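Local coordinates for protein colicin B (Escherichia coli, PDB 1RH1) that kills Escherichia coli and closely related bacteria by forming channels that depolarise the cytoplasmic membrane and dissipate cellular energy, at residues A[117-122]-A[254-259]; A[168-173]-A[190-195]. All blocks are in the same frame, centred on the assembly; numbering follows the deposited sequence.

Contact 1 (A[117-122]-A[254-259]); sequences PSRPAA and YVEAGY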
ATOM      1  N   PRO A 117      -8.846  -4.013   1.290  1.00 10.80           N
ATOM      2  CA  PRO A 117      -7.823  -4.969   1.636  1.00  6.81           C
ATOM      3  C   PRO A 117      -6.418  -4.451   1.436  1.00  7.20           C
ATOM      4  O   PRO A 117      -6.057  -3.893   0.399  1.00  9.27           O
ATOM      5  CB  PRO A 117      -8.158  -6.154   0.777  1.00  7.14           C
ATOM      6  CG  PRO A 117      -8.760  -5.523  -0.451  1.00  7.33           C
ATOM      7  CD  PRO A 117      -9.695  -4.549   0.231  1.00 10.86           C
ATOM      8  N   SER A 118      -5.698  -4.747   2.510  1.00  9.81           N
ATOM      9  CA  SER A 118      -4.305  -4.456   2.823  1.00  7.86           C
ATOM     10  C   SER A 118      -4.125  -3.021   3.278  1.00  9.72           C
ATOM     11  O   SER A 118      -3.031  -2.448   3.208  1.00 11.60           O
ATOM     12  CB  SER A 118      -3.391  -4.713   1.623  1.00 10.58           C
ATOM     13  OG  SER A 118      -3.351  -3.592   0.752  1.00 18.13           O
ATOM     14  N   ARG A 119      -5.245  -2.462   3.734  1.00  5.13           N
ATOM     15  CA  ARG A 119      -5.285  -1.101   4.173  1.00  3.97           C
ATOM     16  C   ARG A 119      -6.175  -1.030   5.383  1.00  3.89           C
ATOM     17  O   ARG A 119      -7.243  -1.654   5.392  1.00  2.00           O
ATOM     18  CB  ARG A 119      -5.844  -0.223   3.087  1.00  4.17           C
ATOM     19  CG  ARG A 119      -4.719   0.306   2.222  1.00  7.76           C
ATOM     20  CD  ARG A 119      -5.148   1.461   1.323  1.00  9.59           C
ATOM     21  NE  ARG A 119      -5.801   2.478   2.120  1.00  7.15           N
ATOM     22  CZ  ARG A 119      -5.168   3.496   2.689  1.00  6.92           C
ATOM     23  NH1 ARG A 119      -3.854   3.705   2.571  1.00  3.07           N
ATOM     24  NH2 ARG A 119      -5.905   4.266   3.463  1.00  4.03           N
ATOM     25  N   PRO A 120      -5.784  -0.251   6.408  1.00  2.53           N
ATOM     26  CA  PRO A 120      -6.427  -0.237   7.700  1.00  2.00           C
ATOM     27  C   PRO A 120      -7.882   0.205   7.594  1.00  3.35           C
ATOM     28  O   PRO A 120      -8.323   0.619   6.521  1.00  4.11           O
ATOM     29  CB  PRO A 120      -5.536   0.667   8.488  1.00  2.00           C
ATOM     30  CG  PRO A 120      -5.181   1.712   7.502  1.00  2.00           C
ATOM     31  CD  PRO A 120      -4.860   0.863   6.311  1.00  2.00           C
ATOM     32  N   ALA A 121      -8.672   0.035   8.648  1.00  2.00           N
ATOM     33  CA  ALA A 121     -10.061   0.441   8.639  1.00  2.59           C
ATOM     34  C   ALA A 121     -10.213   1.504   9.715  1.00  5.84           C
ATOM     35  O   ALA A 121      -9.487   1.490  10.715  1.00  8.67           O
ATOM     36  CB  ALA A 121     -10.946  -0.730   8.964  1.00  2.00           C
ATOM     37  N   ALA A 122     -11.154   2.436   9.557  1.00  4.87           N
ATOM     38  CA  ALA A 122     -11.248   3.524  10.497  1.00  2.00           C
ATOM     39  C   ALA A 122     -12.653   3.857  10.893  1.00  2.00           C
ATOM     40  O   ALA A 122     -13.567   3.704  10.097  1.00  2.00           O
ATOM     41  CB  ALA A 122     -10.636   4.768   9.899  1.00  2.00           C
ATOM     42  N   TYR A 254     -18.072   2.784   9.900  1.00  2.00           N
ATOM     43  CA  TYR A 254     -16.963   2.023   9.368  1.00  3.21           C
ATOM     44  C   TYR A 254     -16.563   2.409   7.945  1.00  3.61           C
ATOM     45  O   TYR A 254     -17.158   2.073   6.910  1.00  7.58           O
ATOM     46  CB  TYR A 254     -17.366   0.562   9.466  1.00  4.31           C
ATOM     47  CG  TYR A 254     -16.314  -0.483   9.138  1.00  2.00           C
ATOM     48  CD1 TYR A 254     -15.206  -0.673   9.955  1.00  2.49           C
ATOM     49  CD2 TYR A 254     -16.506  -1.280   8.033  1.00  2.00           C
ATOM     50  CE1 TYR A 254     -14.294  -1.676   9.657  1.00  2.00           C
ATOM     51  CE2 TYR A 254     -15.598  -2.281   7.729  1.00  2.00           C
ATOM     52  CZ  TYR A 254     -14.497  -2.478   8.541  1.00  2.00           C
ATOM     53  OH  TYR A 254     -13.614  -3.497   8.239  1.00  3.57           O
ATOM     54  N   VAL A 255     -15.491   3.177   7.923  1.00  2.48           N
ATOM     55  CA  VAL A 255     -14.947   3.646   6.664  1.00  4.46           C
ATOM     56  C   VAL A 255     -13.530   3.141   6.410  1.00  3.71           C
ATOM     57  O   VAL A 255     -12.929   2.451   7.226  1.00  3.88           O
ATOM     58  CB  VAL A 255     -14.956   5.210   6.627  1.00  2.00           C
ATOM     59  CG1 VAL A 255     -16.391   5.677   6.688  1.00  2.00           C
ATOM     60  CG2 VAL A 255     -14.143   5.816   7.768  1.00  2.00           C
ATOM     61  N   GLU A 256     -12.998   3.476   5.243  1.00  2.00           N
ATOM     62  CA  GLU A 256     -11.621   3.203   4.920  1.00  2.00           C
ATOM     63  C   GLU A 256     -10.782   4.324   5.502  1.00  5.77           C
ATOM     64  O   GLU A 256     -11.214   5.483   5.523  1.00  6.46           O
ATOM     65  CB  GLU A 256     -11.455   3.167   3.426  1.00  2.00           C
ATOM     66  CG  GLU A 256     -10.010   2.997   3.007  1.00  3.28           C
ATOM     67  CD  GLU A 256      -9.767   2.894   1.517  1.00  8.59           C
ATOM     68  OE1 GLU A 256      -8.659   2.524   1.167  1.00 14.18           O
ATOM     69  OE2 GLU A 256     -10.640   3.180   0.700  1.00 12.01           O
ATOM     70  N   ALA A 257      -9.569   3.980   5.948  1.00  4.68           N
ATOM     71  CA  ALA A 257      -8.653   4.962   6.509  1.00  5.66           C
ATOM     72  C   ALA A 257      -8.036   5.856   5.446  1.00  4.88           C
ATOM     73  O   ALA A 257      -8.130   5.549   4.251  1.00  9.96           O
ATOM     74  CB  ALA A 257      -7.517   4.283   7.251  1.00  2.00           C
ATOM     75  N   GLY A 258      -7.409   6.954   5.909  1.00  4.12           N
ATOM     76  CA  GLY A 258      -6.791   7.924   5.038  1.00  2.00           C
ATOM     77  C   GLY A 258      -5.587   7.402   4.280  1.00  2.00           C
ATOM     78  O   GLY A 258      -5.007   6.372   4.588  1.00  2.00           O
ATOM     79  N   TYR A 259      -5.213   8.141   3.246  1.00  3.86           N
ATOM     80  CA  TYR A 259      -4.051   7.839   2.439  1.00  7.78           C
ATOM     81  C   TYR A 259      -2.853   8.759   2.687  1.00  8.27           C
ATOM     82  O   TYR A 259      -1.746   8.416   2.255  1.00  9.97           O
ATOM     83  CB  TYR A 259      -4.429   7.907   0.986  1.00  2.00           C
ATOM     84  CG  TYR A 259      -5.313   6.775   0.536  1.00  3.19           C
ATOM     85  CD1 TYR A 259      -4.748   5.748  -0.219  1.00  2.00           C
ATOM     86  CD2 TYR A 259      -6.683   6.790   0.818  1.00  3.67           C
ATOM     87  CE1 TYR A 259      -5.552   4.729  -0.716  1.00  2.00           C
ATOM     88  CE2 TYR A 259      -7.500   5.766   0.325  1.00  6.16           C
ATOM     89  CZ  TYR A 259      -6.920   4.750  -0.448  1.00  6.35           C
ATOM     90  OH  TYR A 259      -7.725   3.795  -1.025  1.00  5.80           O
TER
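Arg119 NH2 is gripped by two consecutive backbone carbonyls: a nearly straight hydrogen bond to Gly258 O (2.6 Å, 173°) and a bent, weak one to Ala257 O (2.7 Å). The contact lies where strands 121-128 and 252-256 of an antiparallel sheet come together, and it combines a short beta ladder with an arginine bound to the loop that follows it. Gly258 O lies almost in the guanidinium plane, although NH2 sits above the plane of that carbonyl. A bend at chi3 (52°) sets Arg119 NE beside the carboxylate of Glu256, whose OE1 it meets from the anti side at 3.0 Å in a salt bridge. Tyr259 supplies a flat support: the guanidinium stacks on one ring face, planes 4° apart, with Arg119 CZ over the ring centre, a cation-pi contact as well as a stack. Thus hydrogen bonds at the edge and an aromatic ring over one face fix both the position and the rotation of the group. At the end of the segment the backbone of Tyr259 is hydrogen-bonded to that of Val20 in the TonB box, its side chain touches Ala304 and Lys305 of helix 291-340, and Arg119 also touches Thr18. In the ladder, Ala122 and Val255 form a hydrogen-bonded pair, Ala122 N to Val255 O and Val255 N to Ala122 O. Between ladder and guanidinium, Pro120 CG touches Ala257 CB at 3.5 Å. At the far end, Ala121 CB approaches Tyr254 CE1 at 3.5 Å, while that tyrosine's hydroxyl is hydrogen-bonded to Gly113 O.

Contact 2 (A[168-173]-A[190-195]); sequences KYRLTD and MTVPVV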
ATOM      1  N   LYS A 168      -2.259  -3.073  17.629  1.00  2.00           N
ATOM      2  CA  LYS A 168      -3.517  -3.520  17.025  1.00  2.18           C
ATOM      3  C   LYS A 168      -4.547  -2.459  16.682  1.00  3.54           C
ATOM      4  O   LYS A 168      -5.447  -2.692  15.877  1.00  6.83           O
ATOM      5  CB  LYS A 168      -4.259  -4.536  17.892  1.00  2.00           C
ATOM      6  CG  LYS A 168      -4.498  -4.190  19.322  1.00  2.65           C
ATOM      7  CD  LYS A 168      -5.329  -5.261  19.978  1.00  2.75           C
ATOM      8  CE  LYS A 168      -5.252  -4.946  21.461  1.00  5.63           C
ATOM      9  NZ  LYS A 168      -6.234  -5.721  22.181  1.00  8.19           N
ATOM     10  N   TYR A 169      -4.416  -1.311  17.337  1.00  5.66           N
ATOM     11  CA  TYR A 169      -5.263  -0.152  17.211  1.00  2.00           C
ATOM     12  C   TYR A 169      -4.316   1.013  17.253  1.00  3.61           C
ATOM     13  O   TYR A 169      -3.241   0.948  17.843  1.00  5.02           O
ATOM     14  CB  TYR A 169      -6.258  -0.033  18.387  1.00  2.00           C
ATOM     15  CG  TYR A 169      -7.375  -1.054  18.239  1.00  2.66           C
ATOM     16  CD1 TYR A 169      -7.499  -2.110  19.128  1.00  5.85           C
ATOM     17  CD2 TYR A 169      -8.236  -0.989  17.139  1.00  7.21           C
ATOM     18  CE1 TYR A 169      -8.470  -3.102  18.905  1.00  8.54           C
ATOM     19  CE2 TYR A 169      -9.204  -1.971  16.906  1.00  4.31           C
ATOM     20  CZ  TYR A 169      -9.319  -3.035  17.791  1.00  7.97           C
ATOM     21  OH  TYR A 169     -10.245  -4.039  17.536  1.00  6.07           O
ATOM     22  N   ARG A 170      -4.711   2.071  16.561  1.00  4.57           N
ATOM     23  CA  ARG A 170      -4.001   3.326  16.557  1.00  2.00           C
ATOM     24  C   ARG A 170      -4.993   4.456  16.576  1.00  2.02           C
ATOM     25  O   ARG A 170      -6.118   4.349  16.102  1.00  3.43           O
ATOM     26  CB  ARG A 170      -3.144   3.457  15.329  1.00  2.00           C
ATOM     27  CG  ARG A 170      -1.840   2.691  15.468  1.00  5.90           C
ATOM     28  CD  ARG A 170      -0.899   2.892  14.284  1.00 10.95           C
ATOM     29  NE  ARG A 170      -0.437   4.264  14.200  1.00 11.08           N
ATOM     30  CZ  ARG A 170      -0.393   4.969  13.067  1.00 14.53           C
ATOM     31  NH1 ARG A 170       0.042   6.207  13.131  1.00 18.66           N
ATOM     32  NH2 ARG A 170      -0.764   4.501  11.875  1.00 20.56           N
ATOM     33  N   LEU A 171      -4.599   5.557  17.186  1.00  2.00           N
ATOM     34  CA  LEU A 171      -5.411   6.749  17.211  1.00  2.00           C
ATOM     35  C   LEU A 171      -4.734   7.839  16.380  1.00  2.00           C
ATOM     36  O   LEU A 171      -3.684   8.356  16.740  1.00  4.96           O
ATOM     37  CB  LEU A 171      -5.574   7.126  18.671  1.00  2.00           C
ATOM     38  CG  LEU A 171      -6.804   6.689  19.419  1.00  2.00           C
ATOM     39  CD1 LEU A 171      -7.097   5.234  19.247  1.00  2.00           C
ATOM     40  CD2 LEU A 171      -6.572   7.010  20.848  1.00  2.00           C
ATOM     41  N   THR A 172      -5.264   8.165  15.205  1.00  2.00           N
ATOM     42  CA  THR A 172      -4.741   9.205  14.311  1.00  5.32           C
ATOM     43  C   THR A 172      -5.873   9.993  13.676  1.00  5.99           C
ATOM     44  O   THR A 172      -6.977   9.975  14.215  1.00  5.83           O
ATOM     45  CB  THR A 172      -3.900   8.649  13.147  1.00  8.47           C
ATOM     46  OG1 THR A 172      -4.648   7.619  12.517  1.00 11.99           O
ATOM     47  CG2 THR A 172      -2.561   8.147  13.615  1.00 17.89           C
ATOM     48  N   ASP A 173      -5.691  10.690  12.549  1.00  2.00           N
ATOM     49  CA  ASP A 173      -6.801  11.466  12.035  1.00  3.50           C
ATOM     50  C   ASP A 173      -7.247  11.031  10.659  1.00  5.62           C
ATOM     51  O   ASP A 173      -6.565  10.266   9.988  1.00  9.68           O
ATOM     52  CB  ASP A 173      -6.432  12.974  12.086  1.00  2.00           C
ATOM     53  CG  ASP A 173      -5.528  13.618  11.052  1.00  4.68           C
ATOM     54  OD1 ASP A 173      -4.603  12.998  10.533  1.00  8.55           O
ATOM     55  OD2 ASP A 173      -5.751  14.789  10.775  1.00  7.01           O
ATOM     56  N   MET A 190      -0.271  -3.168  11.941  1.00  7.45           N
ATOM     57  CA  MET A 190       0.336  -1.862  12.092  1.00  7.05           C
ATOM     58  C   MET A 190       1.433  -1.947  13.126  1.00  5.70           C
ATOM     59  O   MET A 190       1.532  -2.919  13.881  1.00  7.91           O
ATOM     60  CB  MET A 190      -0.731  -0.844  12.517  1.00  6.69           C
ATOM     61  CG  MET A 190      -1.830  -0.693  11.477  1.00  4.73           C
ATOM     62  SD  MET A 190      -3.142   0.441  11.923  1.00  2.00           S
ATOM     63  CE  MET A 190      -3.720  -0.513  13.274  1.00  2.00           C
ATOM     64  N   THR A 191       2.244  -0.885  13.150  1.00  5.64           N
ATOM     65  CA  THR A 191       3.361  -0.755  14.073  1.00  5.94           C
ATOM     66  C   THR A 191       3.482   0.659  14.644  1.00  5.30           C
ATOM     67  O   THR A 191       3.015   1.588  13.997  1.00  8.58           O
ATOM     68  CB  THR A 191       4.565  -1.229  13.249  1.00  2.13           C
ATOM     69  OG1 THR A 191       5.155  -2.133  14.154  1.00  5.86           O
ATOM     70  CG2 THR A 191       5.579  -0.218  12.785  1.00  2.81           C
ATOM     71  N   VAL A 192       4.045   0.903  15.832  1.00  4.60           N
ATOM     72  CA  VAL A 192       4.209   2.242  16.424  1.00  6.35           C
ATOM     73  C   VAL A 192       5.584   2.431  17.072  1.00  4.70           C
ATOM     74  O   VAL A 192       6.008   1.558  17.821  1.00  7.90           O
ATOM     75  CB  VAL A 192       3.078   2.467  17.477  1.00  5.84           C
ATOM     76  CG1 VAL A 192       3.382   3.548  18.513  1.00  8.15           C
ATOM     77  CG2 VAL A 192       1.870   2.983  16.724  1.00  8.15           C
ATOM     78  N   PRO A 193       6.343   3.513  16.893  1.00  6.16           N
ATOM     79  CA  PRO A 193       7.625   3.755  17.572  1.00  4.65           C
ATOM     80  C   PRO A 193       7.673   3.819  19.085  1.00  5.74           C
ATOM     81  O   PRO A 193       6.875   4.547  19.683  1.00  6.89           O
ATOM     82  CB  PRO A 193       8.141   5.032  16.976  1.00  2.00           C
ATOM     83  CG  PRO A 193       6.887   5.694  16.478  1.00  6.02           C
ATOM     84  CD  PRO A 193       6.099   4.532  15.893  1.00  4.95           C
ATOM     85  N   VAL A 194       8.575   3.043  19.711  1.00  3.18           N
ATOM     86  CA  VAL A 194       8.796   3.163  21.148  1.00  3.90           C
ATOM     87  C   VAL A 194       9.788   4.317  21.403  1.00  8.83           C
ATOM     88  O   VAL A 194      10.842   4.408  20.754  1.00  9.49           O
ATOM     89  CB  VAL A 194       9.337   1.826  21.682  1.00  2.00           C
ATOM     90  CG1 VAL A 194       9.683   1.866  23.163  1.00  2.00           C
ATOM     91  CG2 VAL A 194       8.240   0.808  21.497  1.00  2.00           C
ATOM     92  N   VAL A 195       9.415   5.281  22.269  1.00  7.08           N
ATOM     93  CA  VAL A 195      10.293   6.388  22.641  1.00  7.20           C
ATOM     94  C   VAL A 195      10.485   6.338  24.136  1.00  9.75           C
ATOM     95  O   VAL A 195       9.711   5.711  24.874  1.00 10.71           O
ATOM     96  CB  VAL A 195       9.752   7.829  22.319  1.00  9.26           C
ATOM     97  CG1 VAL A 195       9.503   7.961  20.830  1.00  7.86           C
ATOM     98  CG2 VAL A 195       8.487   8.127  23.103  1.00 12.47           C
TER
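Arg170 lays its aliphatic chain against Val192, and this is the tightly packed part of the contact. Val192 CG2 is 3.7 Å from both Arg170 CD and Arg170 NE and only slightly farther from CG, so one methyl covers three successive atoms of the arginine. The chain of Arg170 bends at chi3 (66°), which places NE beside that methyl. Its charged end is held by residues outside the two segments: NE makes a salt bridge with Asp267 and NH2 another with Asp17, the first residue of the TonB box. The other neighbour of the arginine is Met190, whose SD lies 4.1 Å from Arg170 CD; the two side chains cross obliquely. No hydrogen bond links the segments; their strands pair with other partners, and the axes of 169-173 and 190-195 pass 8.0 Å apart at 63°. This is the inner side of a bent beta hairpin: the chain turns a corner at Lys168, so that strand 163-167 pairs with 189-201 in the mixed sheet whereas strand 169-176 pairs with 179-186 in the antiparallel one. Backbone bonds of Met190 with Val167 and of Arg170 with Ile185 place the two residues in different sheets, and their CB atoms are directed into the angle between them. The corner is the more open side: Lys168 and Tyr169 are partly exposed and their CB atoms point away from strand 190-195. There Met190, turned at chi3 (-65°), brings CE to 3.8 Å from Lys168 O, meeting backbone instead of a side chain. The CB of Thr191 also points away, and its hydroxyl makes a weak hydrogen bond to Val165 O.

Overall arrangement
Contact 1 is the more buried and the more polar of the two, joining neighbouring strands of one sheet through backbone bonds, a salt bridge and a stacked arginine. Contact 2, partly buried, packs strands of two different sheets by van der Waals contact, with no hydrogen bond or salt bridge between the segments, and its arginine spends its charge on residues beyond the contact. Both reach the antiparallel sheet, through strand 121-128 in contact 1 and strand 169-176 in contact 2, each of which pairs with strand 179-186. Their centres lie 14 Å apart, and Pro120 CB meets Met190 SD at 4.2 Å. Each arginine reaches the TonB box, by a side-chain touch in contact 1 and a salt bridge in contact 2.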